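Local structure of putative flagellar protein FliS (4YOK) at residues A[82-87]-A[92-97]; A[45-50]-A[64-69]; A[23-26]-A[31-34]. The protein is of unknown function but joins a transthyretin-like (prealbumin-like) beta-sandwich domain to a second beta-rich domain of the E-set clan. One frame throughout, in Å; residues are numbered along the deposited sequence. Where two conformers were deposited one is given.

Overall arrangement
All three contacts belong to the prealbumin-like sandwich. Interaction 1 lies near the surface and sets strand 83-88, at the edge of one sheet, against strand 92-97 of the other; its aliphatic row ends beside a magnesium ion. Interaction 2 is buried and purely apolar, joining strands 47-50 and 64-70 across the strand 33-37 that separates them in the first sheet. Its strand 64-70 pairs directly with 83-88, so these two contacts touch, their centres about 10 Å apart. Interaction 3, partly buried and close to the centre of the chain, is closed by a water bridge and by an arginine laid along an alanine methyl, whereas the charge in interaction 1 is a carboxylate on the metal.

Interaction 1: residues A[82-87]-A[92-97]; sequences ESVTVN and TEVNLE. With MG (magnesium ion), chain B.
At one edge of the beta sandwich Val84 faces Val94 and Leu96, where the chain turns back from one sheet to the other. CG1 of Val84 is the hub: it lies 3.9 Å from CG2 of Val94, 3.8 Å from CD1 of Leu96 and 3.5 Å from the carbonyl O of Asn95. The side chain of Val84 points opposite to those of Val94 and Leu96 and slides alongside each, and its first torsion (chi1 65°) holds CG1 in the crowded position between its own backbone N and carbonyl carbon. A glycine in place of Val84 removes CG1 and would probably open a gap beside CG2 of Val94 and CD1 of Leu96. The strands run antiparallel at 163°, yet no hydrogen bond joins them, because in this prealbumin-like sandwich they belong to different sheets: Val84 and Val86 pair through their backbones with Leu68 and Tyr66, Thr92 with Lys11 and Val13. Further along, Val86 crosses Val94 at about a right angle, CG2 to CG1 at 4.0 Å. At the other end CB of Glu82 lies 3.4 Å from the carbonyl O of Glu97, and the bend at chi2 turns the carboxylate back to the magnesium ion, which OE1 binds at 2.0 Å. Two waters also coordinate the ion, and one of them accepts a hydrogen bond from the backbone N of Ser83 (3.2 Å to the water O), tying the metal site to the start of the strand.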
loop_
_atom_site.group_PDB
_atom_site.type_symbol
_atom_site.label_atom_id
_atom_site.label_comp_id
_atom_site.label_asym_id
_atom_site.label_seq_id
_atom_site.Cartn_x
_atom_site.Cartn_y
_atom_site.Cartn_z
ATOM N N GLU A 82 8.034 13.996 2.151
ATOM C CA GLU A 82 7.915 13.756 3.593
ATOM C C GLU A 82 9.152 13.014 4.089
ATOM O O GLU A 82 9.650 12.122 3.392
ATOM C CB GLU A 82 6.624 12.962 3.902
ATOM C CG GLU A 82 5.353 13.807 3.811
ATOM C CD GLU A 82 5.281 15.061 4.676
ATOM O OE1 GLU A 82 6.034 15.161 5.670
ATOM O OE2 GLU A 82 4.502 15.976 4.328
ATOM N N SER A 83 9.676 13.405 5.260
ATOM C CA SER A 83 10.896 12.802 5.798
ATOM C C SER A 83 10.898 12.715 7.338
ATOM O O SER A 83 10.170 13.441 8.001
ATOM C CB SER A 83 12.123 13.581 5.332
ATOM O OG SER A 83 12.124 14.894 5.863
ATOM N N VAL A 84 11.727 11.814 7.886
ATOM C CA VAL A 84 11.908 11.632 9.337
ATOM C C VAL A 84 13.383 11.243 9.591
ATOM O O VAL A 84 13.976 10.488 8.804
ATOM C CB VAL A 84 10.871 10.628 9.960
ATOM C CG1 VAL A 84 11.043 9.204 9.440
ATOM C CG2 VAL A 84 10.904 10.663 11.497
ATOM N N THR A 85 13.978 11.803 10.662
ATOM C CA THR A 85 15.352 11.508 11.069
ATOM C C THR A 85 15.348 10.259 11.951
ATOM O O THR A 85 14.546 10.140 12.880
ATOM C CB THR A 85 16.015 12.721 11.731
ATOM O OG1 THR A 85 16.028 13.770 10.765
ATOM C CG2 THR A 85 17.459 12.439 12.160
ATOM N N VAL A 86 16.223 9.320 11.603
ATOM C CA VAL A 86 16.419 8.015 12.233
ATOM C C VAL A 86 17.807 7.970 12.888
ATOM O O VAL A 86 18.808 8.153 12.197
ATOM C CB VAL A 86 16.285 6.866 11.161
ATOM C CG1 VAL A 86 16.611 5.497 11.757
ATOM C CG2 VAL A 86 14.911 6.843 10.507
ATOM N N ASN A 87 17.869 7.676 14.188
ATOM C CA ASN A 87 19.149 7.474 14.863
ATOM C C ASN A 87 19.233 5.985 15.152
ATOM O O ASN A 87 18.589 5.503 16.082
ATOM C CB ASN A 87 19.294 8.358 16.110
ATOM C CG ASN A 87 19.891 9.710 15.791
ATOM O OD1 ASN A 87 19.221 10.748 15.867
ATOM N ND2 ASN A 87 21.162 9.728 15.398
ATOM N N THR A 92 15.910 -0.618 16.121
ATOM C CA THR A 92 15.208 0.671 16.128
ATOM C C THR A 92 13.945 0.616 15.278
ATOM O O THR A 92 13.916 -0.031 14.221
ATOM C CB THR A 92 16.172 1.776 15.629
ATOM O OG1 THR A 92 17.338 1.784 16.456
ATOM C CG2 THR A 92 15.572 3.180 15.641
ATOM N N GLU A 93 12.888 1.302 15.735
ATOM C CA GLU A 93 11.620 1.354 15.001
ATOM C C GLU A 93 11.199 2.800 14.790
ATOM O O GLU A 93 11.319 3.620 15.700
ATOM C CB GLU A 93 10.510 0.574 15.729
ATOM C CG GLU A 93 10.792 -0.910 15.896
ATOM C CD GLU A 93 9.877 -1.677 16.829
ATOM O OE1 GLU A 93 8.860 -1.106 17.286
ATOM O OE2 GLU A 93 10.184 -2.858 17.112
ATOM N N VAL A 94 10.699 3.106 13.593
ATOM C CA VAL A 94 10.276 4.450 13.234
ATOM C C VAL A 94 8.982 4.392 12.391
ATOM O O VAL A 94 8.605 3.332 11.892
ATOM C CB VAL A 94 11.453 5.144 12.464
ATOM C CG1 VAL A 94 11.709 4.503 11.084
ATOM C CG2 VAL A 94 11.230 6.642 12.333
ATOM N N ASN A 95 8.285 5.524 12.290
ATOM C CA ASN A 95 7.176 5.625 11.363
ATOM C C ASN A 95 7.422 6.842 10.470
ATOM O O ASN A 95 8.161 7.754 10.846
ATOM C CB ASN A 95 5.795 5.654 12.028
ATOM C CG ASN A 95 5.472 6.964 12.700
ATOM O OD1 ASN A 95 6.191 7.405 13.584
ATOM N ND2 ASN A 95 4.390 7.605 12.289
ATOM N N LEU A 96 6.813 6.844 9.296
ATOM C CA LEU A 96 6.920 7.983 8.395
ATOM C C LEU A 96 5.518 8.426 8.013
ATOM O O LEU A 96 4.784 7.640 7.437
ATOM C CB LEU A 96 7.772 7.626 7.153
ATOM C CG LEU A 96 7.848 8.701 6.058
ATOM C CD1 LEU A 96 8.635 9.930 6.543
ATOM C CD2 LEU A 96 8.419 8.121 4.756
ATOM N N GLU A 97 5.139 9.665 8.397
ATOM C CA GLU A 97 3.815 10.252 8.119
ATOM C C GLU A 97 3.764 10.833 6.724
ATOM O O GLU A 97 4.654 11.594 6.315
ATOM C CB GLU A 97 3.466 11.377 9.126
ATOM C CG GLU A 97 2.850 10.901 10.422
ATOM C CD GLU A 97 1.416 10.402 10.339
ATOM O OE1 GLU A 97 0.520 11.148 9.876
ATOM O OE2 GLU A 97 1.185 9.266 10.800
HETATM MG MG MG B . 6.394 15.166 7.669
HETATM O O HOH W 1 8.253 15.573 7.185
HETATM O O HOH W 2 5.740 17.108 7.723
#

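Interaction 2: residues A[45-50]-A[64-69]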
loop_
_atom_site.group_PDB
_atom_site.type_symbol
_atom_site.label_atom_id
_atom_site.label_comp_id
_atom_site.label_asym_id
_atom_site.label_seq_id
_atom_site.Cartn_x
_atom_site.Cartn_y
_atom_site.Cartn_z
ATOM N N ASP A 45 25.358 7.170 -1.379
ATOM C CA ASP A 45 24.159 7.177 -2.206
ATOM C C ASP A 45 22.958 6.815 -1.343
ATOM O O ASP A 45 23.156 6.052 -0.397
ATOM C CB ASP A 45 24.296 6.111 -3.300
ATOM C CG ASP A 45 25.496 6.255 -4.205
ATOM O OD1 ASP A 45 25.879 7.400 -4.495
ATOM O OD2 ASP A 45 25.973 5.221 -4.716
ATOM N N PRO A 46 21.715 7.262 -1.637
ATOM C CA PRO A 46 20.582 6.797 -0.824
ATOM C C PRO A 46 20.374 5.281 -0.933
ATOM O O PRO A 46 20.619 4.686 -1.992
ATOM C CB PRO A 46 19.374 7.543 -1.422
ATOM C CG PRO A 46 19.779 7.872 -2.820
ATOM C CD PRO A 46 21.262 8.149 -2.733
ATOM N N ILE A 47 19.928 4.658 0.165
ATOM C CA ILE A 47 19.618 3.226 0.195
ATOM C C ILE A 47 18.113 3.078 -0.088
ATOM O O ILE A 47 17.327 3.748 0.566
ATOM C CB ILE A 47 20.044 2.574 1.546
ATOM C CG1 ILE A 47 21.602 2.606 1.703
ATOM C CG2 ILE A 47 19.510 1.117 1.649
ATOM C CD1 ILE A 47 22.131 2.606 3.167
ATOM N N SER A 48 17.723 2.227 -1.051
ATOM C CA SER A 48 16.296 2.003 -1.343
ATOM C C SER A 48 15.713 0.981 -0.385
ATOM O O SER A 48 16.362 -0.023 -0.081
ATOM C CB SER A 48 16.077 1.522 -2.777
ATOM O OG SER A 48 16.471 2.483 -3.744
ATOM N N VAL A 49 14.504 1.235 0.109
ATOM C CA VAL A 49 13.815 0.238 0.955
ATOM C C VAL A 49 12.444 0.026 0.333
ATOM O O VAL A 49 11.815 0.979 -0.119
ATOM C CB VAL A 49 13.756 0.476 2.492
ATOM C CG1 VAL A 49 15.156 0.510 3.111
ATOM C CG2 VAL A 49 12.961 1.710 2.858
ATOM N N PHE A 50 12.026 -1.217 0.241
ATOM C CA PHE A 50 10.782 -1.559 -0.423
ATOM C C PHE A 50 9.709 -1.766 0.653
ATOM O O PHE A 50 9.949 -2.426 1.665
ATOM C CB PHE A 50 11.016 -2.770 -1.360
ATOM C CG PHE A 50 12.257 -2.562 -2.218
ATOM C CD1 PHE A 50 13.521 -2.908 -1.743
ATOM C CD2 PHE A 50 12.172 -1.930 -3.449
ATOM C CE1 PHE A 50 14.674 -2.618 -2.484
ATOM C CE2 PHE A 50 13.329 -1.675 -4.208
ATOM C CZ PHE A 50 14.566 -2.027 -3.720
ATOM N N GLY A 64 24.134 4.326 12.697
ATOM C CA GLY A 64 24.382 5.719 12.360
ATOM C C GLY A 64 23.101 6.507 12.219
ATOM O O GLY A 64 22.010 5.995 12.493
ATOM N N GLU A 65 23.242 7.765 11.783
ATOM C CA GLU A 65 22.135 8.694 11.597
ATOM C C GLU A 65 21.686 8.676 10.144
ATOM O O GLU A 65 22.512 8.756 9.235
ATOM C CB GLU A 65 22.549 10.109 12.031
ATOM C CG GLU A 65 21.373 11.061 12.156
ATOM C CD GLU A 65 21.647 12.272 13.022
ATOM O OE1 GLU A 65 22.268 13.235 12.518
ATOM O OE2 GLU A 65 21.237 12.258 14.204
ATOM N N TYR A 66 20.375 8.543 9.939
ATOM C CA TYR A 66 19.770 8.474 8.608
ATOM C C TYR A 66 18.588 9.387 8.468
ATOM O O TYR A 66 17.930 9.724 9.464
ATOM C CB TYR A 66 19.266 7.046 8.320
ATOM C CG TYR A 66 20.344 6.002 8.196
ATOM C CD1 TYR A 66 20.943 5.733 6.968
ATOM C CD2 TYR A 66 20.741 5.247 9.297
ATOM C CE1 TYR A 66 21.927 4.755 6.843
ATOM C CE2 TYR A 66 21.736 4.277 9.188
ATOM C CZ TYR A 66 22.331 4.038 7.961
ATOM O OH TYR A 66 23.305 3.075 7.845
ATOM N N ARG A 67 18.289 9.738 7.212
ATOM C CA ARG A 67 17.107 10.522 6.870
ATOM C C ARG A 67 16.232 9.659 5.967
ATOM O O ARG A 67 16.613 9.328 4.840
ATOM C CB ARG A 67 17.449 11.882 6.228
ATOM C CG ARG A 67 16.217 12.785 6.068
ATOM C CD ARG A 67 16.572 14.189 5.607
ATOM N NE ARG A 67 16.668 14.274 4.147
ATOM C CZ ARG A 67 17.805 14.244 3.458
ATOM N NH1 ARG A 67 18.971 14.139 4.089
ATOM N NH2 ARG A 67 17.787 14.327 2.135
ATOM N N LEU A 68 15.070 9.226 6.511
ATOM C CA LEU A 68 14.120 8.370 5.808
ATOM C C LEU A 68 13.098 9.235 5.066
ATOM O O LEU A 68 12.413 10.054 5.702
ATOM C CB LEU A 68 13.439 7.437 6.808
ATOM C CG LEU A 68 12.367 6.502 6.246
ATOM C CD1 LEU A 68 12.969 5.459 5.279
ATOM C CD2 LEU A 68 11.651 5.822 7.388
ATOM N N THR A 69 13.003 9.072 3.717
ATOM C CA THR A 69 12.068 9.896 2.945
ATOM C C THR A 69 11.314 9.094 1.888
ATOM O O THR A 69 11.700 7.971 1.550
ATOM C CB THR A 69 12.815 11.101 2.304
ATOM O OG1 THR A 69 11.877 12.020 1.753
ATOM C CG2 THR A 69 13.796 10.689 1.230
#
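Tyr66 OH is hydrogen-bonded to the carbonyl O of Phe62, which pins the far end of a ring whose CE1 meets Ile47 across the inner side of the prealbumin-like sandwich. CE1 lies 4.3 Å from CD1 of Ile47, the last methyl of that side chain. Strands 47-50 and 64-70 are not neighbours in their sheet: strand 33-37 runs between them and takes the backbone hydrogen bonds of Ile47 and Val49 through Leu36 and Leu34. The nearest alpha carbons, those of Ile47 and Leu68, are therefore 9.4 Å apart, and the two strands meet through side chains alone. Both apolar pairs are covered by strand 56-62 of the opposing sheet, where Leu61 touches Ile47 and Tyr66, Ala59 touches Val49, and Phe57 touches Leu68. The contact is light, 88 Å² in all, with no polar bond between the segments. Leu68 also packs on Val84 and Val86. With CG opposite the backbone N (chi1 178°) and chi2 at 66°, Leu68 carries CD1 to 4.5 Å from CG2 of Val49.

Interaction 3: residues A[23-26]-A[31-34]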
loop_
_atom_site.group_PDB
_atom_site.type_symbol
_atom_site.label_atom_id
_atom_site.label_comp_id
_atom_site.label_asym_id
_atom_site.label_seq_id
_atom_site.Cartn_x
_atom_site.Cartn_y
_atom_site.Cartn_z
ATOM N N LEU A 23 -0.548 2.181 6.343
ATOM C CA LEU A 23 -1.245 2.198 5.063
ATOM C C LEU A 23 -1.147 0.846 4.424
ATOM O O LEU A 23 -0.125 0.163 4.583
ATOM C CB LEU A 23 -0.620 3.254 4.133
ATOM C CG LEU A 23 -0.653 4.707 4.609
ATOM C CD1 LEU A 23 -0.183 5.616 3.499
ATOM C CD2 LEU A 23 -2.044 5.099 5.118
ATOM N N ASN A 24 -2.190 0.478 3.669
ATOM C CA ASN A 24 -2.278 -0.778 2.915
ATOM C C ASN A 24 -1.874 -0.472 1.460
ATOM O O ASN A 24 -2.505 0.359 0.811
ATOM C CB ASN A 24 -3.706 -1.304 3.024
ATOM C CG ASN A 24 -4.140 -1.502 4.464
ATOM O OD1 ASN A 24 -4.847 -0.689 5.077
ATOM N ND2 ASN A 24 -3.629 -2.519 5.064
ATOM N N LEU A 25 -0.770 -1.057 1.003
ATOM C CA LEU A 25 -0.179 -0.745 -0.300
ATOM C C LEU A 25 0.116 -1.967 -1.154
ATOM O O LEU A 25 -0.001 -3.097 -0.692
ATOM C CB LEU A 25 1.165 -0.014 -0.021
ATOM C CG LEU A 25 1.078 1.275 0.855
ATOM C CD1 LEU A 25 2.440 1.703 1.325
ATOM C CD2 LEU A 25 0.410 2.409 0.099
ATOM N N ARG A 26 0.601 -1.727 -2.374
ATOM C CA ARG A 26 1.079 -2.824 -3.214
ATOM C C ARG A 26 2.466 -3.147 -2.690
ATOM O O ARG A 26 3.362 -2.280 -2.728
ATOM C CB ARG A 26 1.105 -2.439 -4.698
ATOM C CG ARG A 26 1.813 -3.535 -5.515
ATOM C CD ARG A 26 1.645 -3.400 -7.025
ATOM N NE ARG A 26 2.459 -4.446 -7.668
ATOM C CZ ARG A 26 3.192 -4.292 -8.763
ATOM N NH1 ARG A 26 3.184 -3.136 -9.422
ATOM N NH2 ARG A 26 3.933 -5.295 -9.218
ATOM N N ALA A 31 6.960 -1.881 -6.115
ATOM C CA ALA A 31 5.959 -0.865 -6.443
ATOM C C ALA A 31 6.105 0.417 -5.621
ATOM O O ALA A 31 5.971 1.515 -6.184
ATOM C CB ALA A 31 4.576 -1.417 -6.253
ATOM N N VAL A 32 6.366 0.280 -4.301
ATOM C CA VAL A 32 6.483 1.415 -3.383
ATOM C C VAL A 32 7.821 1.352 -2.657
ATOM O O VAL A 32 8.153 0.343 -2.017
ATOM C CB VAL A 32 5.289 1.485 -2.395
ATOM C CG1 VAL A 32 5.405 2.695 -1.460
ATOM C CG2 VAL A 32 3.962 1.515 -3.144
ATOM N N GLN A 33 8.594 2.450 -2.785
ATOM C CA GLN A 33 9.913 2.556 -2.188
ATOM C C GLN A 33 10.083 3.791 -1.357
ATOM O O GLN A 33 9.485 4.827 -1.643
ATOM C CB GLN A 33 10.986 2.571 -3.288
ATOM C CG GLN A 33 11.063 1.263 -4.066
ATOM C CD GLN A 33 11.910 1.365 -5.310
ATOM O OE1 GLN A 33 11.452 1.094 -6.425
ATOM N NE2 GLN A 33 13.166 1.737 -5.146
ATOM N N LEU A 34 10.951 3.687 -0.356
ATOM C CA LEU A 34 11.409 4.817 0.451
ATOM C C LEU A 34 12.903 4.925 0.256
ATOM O O LEU A 34 13.523 4.011 -0.294
ATOM C CB LEU A 34 11.057 4.678 1.942
ATOM C CG LEU A 34 9.590 4.448 2.307
ATOM C CD1 LEU A 34 9.457 4.261 3.777
ATOM C CD2 LEU A 34 8.685 5.589 1.796
HETATM O O HOH W 3 6.180 -2.257 -2.775
#
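Arg26 lies stretched alongside Ala31, its chain extended from CG to NE, so that the single methyl of Ala31 is passed by almost the whole side chain. CB of Ala31 is 3.6 Å from both CG and CD of Arg26, and further out the same methyl sits over one face of the guanidinium, 3.9 Å from NH1. The first torsion sets this course, with CG turned opposite the backbone N (chi1 171°), and NE is held by a hydrogen bond to OG1 of Thr28, within the turn that joins the two segments. A second, apolar pair differs in geometry: Leu25 and Val32 cross at about a right angle, CD1 of the leucine coming within 4.2 Å of CG1 of the valine. The other methyl of Val32, CG2, rests 3.9 Å from the carbonyl O of Arg26. No direct hydrogen bond links the two segments. Instead, one water bridges them, 2.8 Å from that carbonyl O of Arg26 and accepting a bond from the backbone N of Val32 at 3.0 Å. The whole turn carries the chain from strand 21-22 into strand 33-37 of the prealbumin-like sandwich, and it faces the second domain: Leu25 O bonds to Arg184 NH2 on strand 182-189, while Asn24 pairs through its backbone with Tyr197, and Arg26 touches that tyrosine, on strand 196-202.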